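Local coordinates for xylanase Y (Bacillus halodurans, PDB 1WU4), which hydrolyses xylooligosaccharides of three or more units with inversion of anomeric configuration, releasing xylose from the reducing end, at residues M72-M76 with F88-W92; L318-G322 with Y360-Y365. The protein carries 1 engineered substitution. The contacts are given in a common frame with arbitrary orientation. Residue numbers count along the deposited sequence, not the author numbering.

Contact 1 of 2, residues M72-M76 with F88-W92; sequences MSYGM and FDRIW
M76 places its CG over one face of the F88 ring. This CG sits 4.3 Å from the ring centroid, 14° off the normal, a CH-pi contact. The m, t, p rotamer then carries CE to 3.5 Å from both F88 CZ and W92 CE3. The sulfur makes oblique Met-aromatic contacts, with SD 5.0 Å from the F88 centroid and 4.9 Å from that of the W92 six-membered ring. Both segments are regular alpha-helix. They run nearly antiparallel, at 162°, with axes 9.2 Å apart. Residues 69-81 and 85-99 thus form a helical hairpin, consistent with the (alpha/alpha)6 barrel of glycoside hydrolase family 8. In register, M76 CA lies 5.0 Å from F88 CA and M72 CA 6.4 Å from I91 CA. I91, rotamer m, t, points its CA-to-CB bond at the facing helix. Its CG2 is 3.7 Å from M76 CG and 3.8 Å from M72 CE, while its CD1 packs 3.8 Å from G75 C. No hydrogen bond crosses; W92 NE1 donates to P151 O.

Contact 2 of 2, residues L318-G322 with Y360-Y365; sequences LHPVG and YDNCLY
D361, near the start of helix 358-372, holds the first turn of helix 320-329 through both carboxylate oxygens. The CA-to-CB bond of D361 points toward the other segment, and chi1 is near -60°. OD2 accepts a nearly straight hydrogen bond from H319 ND1, at 2.7 Å and 169°. OD2 also forms a salt bridge with R353, which in turn binds L318 O. D361 OD1 accepts from G322 N at 2.9 Å. A water donates to D361 OD1 at 2.8 Å and accepts from V321 N at 2.9 Å, so both of these first-turn amides have an acceptor.

H319 is the N-cap residue, at phi/psi -140/62; the chain turns helical from P320. The CA-to-CB bond of H319 points toward helix 358-372, with chi1 -58°. Y360, chi1 -171°, sets its ring edge against the face of the H319 ring in a T-shaped pair. Centroids are 5.0 Å apart and planes at 71°. Y360 CB also lies over that imidazole, 4.1 Å from its centroid. Y360 OH bonds S262 O.

The backbones come closest at G322 and D361, with CA atoms 4.0 Å apart. G322 CA packs 3.9 Å from L364 CD2. V321 CG1 meets the edge of the Y365 ring at CD1, 3.8 Å away. Y365 OH is bonded by T350 O and R31.

This is a His-carboxylate pair at a helix N-terminus. The Y360 side chain also touches E70, the probable proton donor, on helix 69-81. C363 packs on Y74 and M78 of the same helix.

In the fold
Helix 69-81 links the two contacts. Contact 1 pairs it with its sequence neighbour, helix 85-99. Contact 2 pairs helices 320-329 and 358-372, and the latter packs on helix 69-81 where Y74 CD2 meets C363 CB at 3.8 Å. The two centres are about 19 Å apart. Contact 1 is wholly buried and apolar, built from methionine, isoleucine and aromatic side chains. Contact 2 is only partly buried, and polar groups and a water do much of the joining. Contact 1 comes near E70 through M72, two residues along the same helix. In contact 2 the Y360 side chain approaches both E70 and D263, the probable proton donor and acceptor.

Contact 1 of 2, residues M72-M76 with F88-W92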
loop_
_atom_site.group_PDB
_atom_site.type_symbol
_atom_site.label_atom_id
_atom_site.label_comp_id
_atom_site.label_asym_id
_atom_site.label_seq_id
_atom_site.Cartn_x
_atom_site.Cartn_y
_atom_site.Cartn_z
ATOM N N MET A 72 -7.208 -7.642 0.802
ATOM C CA MET A 72 -6.656 -8.956 1.091
ATOM C C MET A 72 -5.130 -8.892 1.119
ATOM O O MET A 72 -4.500 -9.462 2.011
ATOM C CB MET A 72 -7.135 -9.975 0.052
ATOM C CG MET A 72 -8.645 -10.202 0.083
ATOM S SD MET A 72 -9.223 -10.845 1.679
ATOM C CE MET A 72 -9.359 -12.604 1.293
ATOM N N SER A 73 -4.535 -8.196 0.150
ATOM C CA SER A 73 -3.080 -8.079 0.117
ATOM C C SER A 73 -2.595 -7.258 1.316
ATOM O O SER A 73 -1.555 -7.562 1.902
ATOM C CB SER A 73 -2.612 -7.460 -1.210
ATOM O OG SER A 73 -3.045 -6.122 -1.363
ATOM N N TYR A 74 -3.349 -6.226 1.687
ATOM C CA TYR A 74 -2.996 -5.417 2.852
ATOM C C TYR A 74 -3.041 -6.313 4.089
ATOM O O TYR A 74 -2.144 -6.276 4.931
ATOM C CB TYR A 74 -3.996 -4.277 3.073
ATOM C CG TYR A 74 -3.848 -3.046 2.200
ATOM C CD1 TYR A 74 -2.754 -2.869 1.350
ATOM C CD2 TYR A 74 -4.812 -2.039 2.248
ATOM C CE1 TYR A 74 -2.632 -1.711 0.567
ATOM C CE2 TYR A 74 -4.698 -0.888 1.478
ATOM C CZ TYR A 74 -3.612 -0.728 0.640
ATOM O OH TYR A 74 -3.519 0.421 -0.117
ATOM N N GLY A 75 -4.111 -7.102 4.195
ATOM C CA GLY A 75 -4.284 -7.994 5.329
ATOM C C GLY A 75 -3.143 -8.975 5.483
ATOM O O GLY A 75 -2.686 -9.245 6.594
ATOM N N MET A 76 -2.689 -9.527 4.366
ATOM C CA MET A 76 -1.576 -10.461 4.396
ATOM C C MET A 76 -0.308 -9.736 4.849
ATOM O O MET A 76 0.455 -10.262 5.652
ATOM C CB MET A 76 -1.385 -11.098 3.017
ATOM C CG MET A 76 -2.411 -12.187 2.737
ATOM S SD MET A 76 -2.508 -12.675 1.009
ATOM C CE MET A 76 -0.857 -13.310 0.737
ATOM N N PHE A 88 -2.660 -14.934 8.150
ATOM C CA PHE A 88 -2.082 -14.818 6.817
ATOM C C PHE A 88 -2.615 -15.920 5.905
ATOM O O PHE A 88 -3.097 -15.651 4.805
ATOM C CB PHE A 88 -0.558 -14.933 6.900
ATOM C CG PHE A 88 0.146 -14.684 5.595
ATOM C CD1 PHE A 88 0.720 -13.443 5.326
ATOM C CD2 PHE A 88 0.242 -15.687 4.635
ATOM C CE1 PHE A 88 1.382 -13.206 4.122
ATOM C CE2 PHE A 88 0.900 -15.460 3.426
ATOM C CZ PHE A 88 1.473 -14.215 3.170
ATOM N N ASP A 89 -2.517 -17.162 6.373
ATOM C CA ASP A 89 -2.968 -18.315 5.599
ATOM C C ASP A 89 -4.467 -18.317 5.323
ATOM O O ASP A 89 -4.898 -18.719 4.244
ATOM C CB ASP A 89 -2.557 -19.610 6.306
ATOM C CG ASP A 89 -1.067 -19.879 6.204
ATOM O OD1 ASP A 89 -0.575 -20.808 6.883
ATOM O OD2 ASP A 89 -0.384 -19.165 5.436
ATOM N N ARG A 90 -5.263 -17.876 6.291
ATOM C CA ARG A 90 -6.706 -17.824 6.096
ATOM C C ARG A 90 -7.041 -16.868 4.950
ATOM O O ARG A 90 -7.865 -17.177 4.088
ATOM C CB ARG A 90 -7.406 -17.361 7.378
ATOM C CG ARG A 90 -7.599 -18.453 8.430
ATOM C CD ARG A 90 -8.157 -17.859 9.718
ATOM N NE ARG A 90 -8.427 -18.863 10.746
ATOM C CZ ARG A 90 -9.521 -19.618 10.792
ATOM N NH1 ARG A 90 -10.462 -19.492 9.866
ATOM N NH2 ARG A 90 -9.677 -20.497 11.774
ATOM N N ILE A 91 -6.387 -15.709 4.937
ATOM C CA ILE A 91 -6.620 -14.706 3.902
ATOM C C ILE A 91 -6.101 -15.161 2.536
ATOM O O ILE A 91 -6.800 -15.046 1.527
ATOM C CB ILE A 91 -5.941 -13.365 4.275
ATOM C CG1 ILE A 91 -6.578 -12.795 5.547
ATOM C CG2 ILE A 91 -6.068 -12.375 3.123
ATOM C CD1 ILE A 91 -5.857 -11.578 6.103
ATOM N N TRP A 92 -4.877 -15.675 2.505
ATOM C CA TRP A 92 -4.279 -16.134 1.257
ATOM C C TRP A 92 -5.088 -17.296 0.674
ATOM O O TRP A 92 -5.275 -17.387 -0.537
ATOM C CB TRP A 92 -2.829 -16.555 1.511
ATOM C CG TRP A 92 -2.098 -17.088 0.312
ATOM C CD1 TRP A 92 -1.354 -18.231 0.262
ATOM C CD2 TRP A 92 -2.005 -16.493 -0.993
ATOM N NE1 TRP A 92 -0.803 -18.386 -0.986
ATOM C CE2 TRP A 92 -1.185 -17.335 -1.777
ATOM C CE3 TRP A 92 -2.531 -15.330 -1.576
ATOM C CZ2 TRP A 92 -0.877 -17.056 -3.114
ATOM C CZ3 TRP A 92 -2.223 -15.052 -2.910
ATOM C CH2 TRP A 92 -1.404 -15.915 -3.661
#

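Contact 2 of 2, residues L318-G322 with Y360-Y365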
loop_
_atom_site.group_PDB
_atom_site.type_symbol
_atom_site.label_atom_id
_atom_site.label_comp_id
_atom_site.label_asym_id
_atom_site.label_seq_id
_atom_site.Cartn_x
_atom_site.Cartn_y
_atom_site.Cartn_z
ATOM N N LEU A 318 -13.476 11.839 1.609
ATOM C CA LEU A 318 -14.304 10.731 2.066
ATOM C C LEU A 318 -13.540 9.907 3.098
ATOM O O LEU A 318 -14.122 9.062 3.780
ATOM C CB LEU A 318 -14.704 9.840 0.888
ATOM C CG LEU A 318 -15.802 10.389 -0.027
ATOM C CD1 LEU A 318 -15.938 9.502 -1.252
ATOM C CD2 LEU A 318 -17.116 10.455 0.737
ATOM N N HIS A 319 -12.240 10.170 3.222
ATOM C CA HIS A 319 -11.389 9.430 4.150
ATOM C C HIS A 319 -10.378 10.340 4.852
ATOM O O HIS A 319 -9.169 10.160 4.713
ATOM C CB HIS A 319 -10.654 8.326 3.382
ATOM C CG HIS A 319 -11.569 7.364 2.692
ATOM N ND1 HIS A 319 -12.281 6.399 3.370
ATOM C CD2 HIS A 319 -11.918 7.243 1.389
ATOM C CE1 HIS A 319 -13.029 5.724 2.515
ATOM N NE2 HIS A 319 -12.827 6.217 1.306
ATOM N N PRO A 320 -10.866 11.317 5.633
ATOM C CA PRO A 320 -9.970 12.238 6.340
ATOM C C PRO A 320 -9.027 11.571 7.342
ATOM O O PRO A 320 -7.894 12.016 7.516
ATOM C CB PRO A 320 -10.934 13.235 6.988
ATOM C CG PRO A 320 -12.200 12.439 7.152
ATOM C CD PRO A 320 -12.277 11.673 5.862
ATOM N N VAL A 321 -9.487 10.510 8.001
ATOM C CA VAL A 321 -8.638 9.805 8.960
ATOM C C VAL A 321 -7.486 9.140 8.199
ATOM O O VAL A 321 -6.342 9.153 8.652
ATOM C CB VAL A 321 -9.447 8.749 9.758
ATOM C CG1 VAL A 321 -8.511 7.885 10.595
ATOM C CG2 VAL A 321 -10.446 9.454 10.670
ATOM N N GLY A 322 -7.790 8.570 7.036
ATOM C CA GLY A 322 -6.753 7.949 6.231
ATOM C C GLY A 322 -5.746 8.997 5.780
ATOM O O GLY A 322 -4.543 8.739 5.758
ATOM N N TYR A 360 -11.084 1.526 4.584
ATOM C CA TYR A 360 -9.923 2.173 3.971
ATOM C C TYR A 360 -9.087 2.990 4.944
ATOM O O TYR A 360 -7.863 2.848 4.998
ATOM C CB TYR A 360 -10.364 3.045 2.789
ATOM C CG TYR A 360 -9.220 3.581 1.949
ATOM C CD1 TYR A 360 -8.328 2.718 1.306
ATOM C CD2 TYR A 360 -9.041 4.952 1.783
ATOM C CE1 TYR A 360 -7.285 3.213 0.516
ATOM C CE2 TYR A 360 -8.007 5.456 0.999
ATOM C CZ TYR A 360 -7.135 4.585 0.367
ATOM O OH TYR A 360 -6.118 5.084 -0.419
ATOM N N ASP A 361 -9.748 3.844 5.714
ATOM C CA ASP A 361 -9.057 4.680 6.685
ATOM C C ASP A 361 -8.255 3.852 7.667
ATOM O O ASP A 361 -7.103 4.161 7.962
ATOM C CB ASP A 361 -10.064 5.515 7.469
ATOM C CG ASP A 361 -10.873 6.415 6.582
ATOM O OD1 ASP A 361 -10.515 7.602 6.460
ATOM O OD2 ASP A 361 -11.854 5.923 5.993
ATOM N N ASN A 362 -8.870 2.794 8.176
ATOM C CA ASN A 362 -8.209 1.965 9.164
ATOM C C ASN A 362 -7.058 1.123 8.638
ATOM O O ASN A 362 -6.147 0.797 9.396
ATOM C CB ASN A 362 -9.248 1.121 9.900
ATOM C CG ASN A 362 -10.161 1.977 10.756
ATOM O OD1 ASN A 362 -9.986 3.194 10.831
ATOM N ND2 ASN A 362 -11.138 1.350 11.403
ATOM N N CYS A 363 -7.084 0.770 7.354
ATOM C CA CYS A 363 -5.965 0.022 6.788
ATOM C C CYS A 363 -4.772 0.976 6.774
ATOM O O CYS A 363 -3.676 0.621 7.205
ATOM C CB CYS A 363 -6.260 -0.442 5.358
ATOM S SG CYS A 363 -7.364 -1.862 5.241
ATOM N N LEU A 364 -5.001 2.192 6.285
ATOM C CA LEU A 364 -3.947 3.204 6.231
ATOM C C LEU A 364 -3.469 3.528 7.644
ATOM O O LEU A 364 -2.281 3.752 7.875
ATOM C CB LEU A 364 -4.473 4.471 5.540
ATOM C CG LEU A 364 -4.401 4.528 4.006
ATOM C CD1 LEU A 364 -4.869 3.219 3.390
ATOM C CD2 LEU A 364 -5.236 5.692 3.504
ATOM N N TYR A 365 -4.407 3.530 8.585
ATOM C CA TYR A 365 -4.130 3.816 9.985
ATOM C C TYR A 365 -3.174 2.768 10.570
ATOM O O TYR A 365 -2.159 3.116 11.175
ATOM C CB TYR A 365 -5.454 3.822 10.753
ATOM C CG TYR A 365 -5.420 4.443 12.131
ATOM C CD1 TYR A 365 -6.139 5.607 12.405
ATOM C CD2 TYR A 365 -4.731 3.832 13.178
ATOM C CE1 TYR A 365 -6.184 6.142 13.686
ATOM C CE2 TYR A 365 -4.768 4.360 14.467
ATOM C CZ TYR A 365 -5.499 5.511 14.711
ATOM O OH TYR A 365 -5.572 6.011 15.991
HETATM O O HOH W 1 -12.152 9.306 7.976
#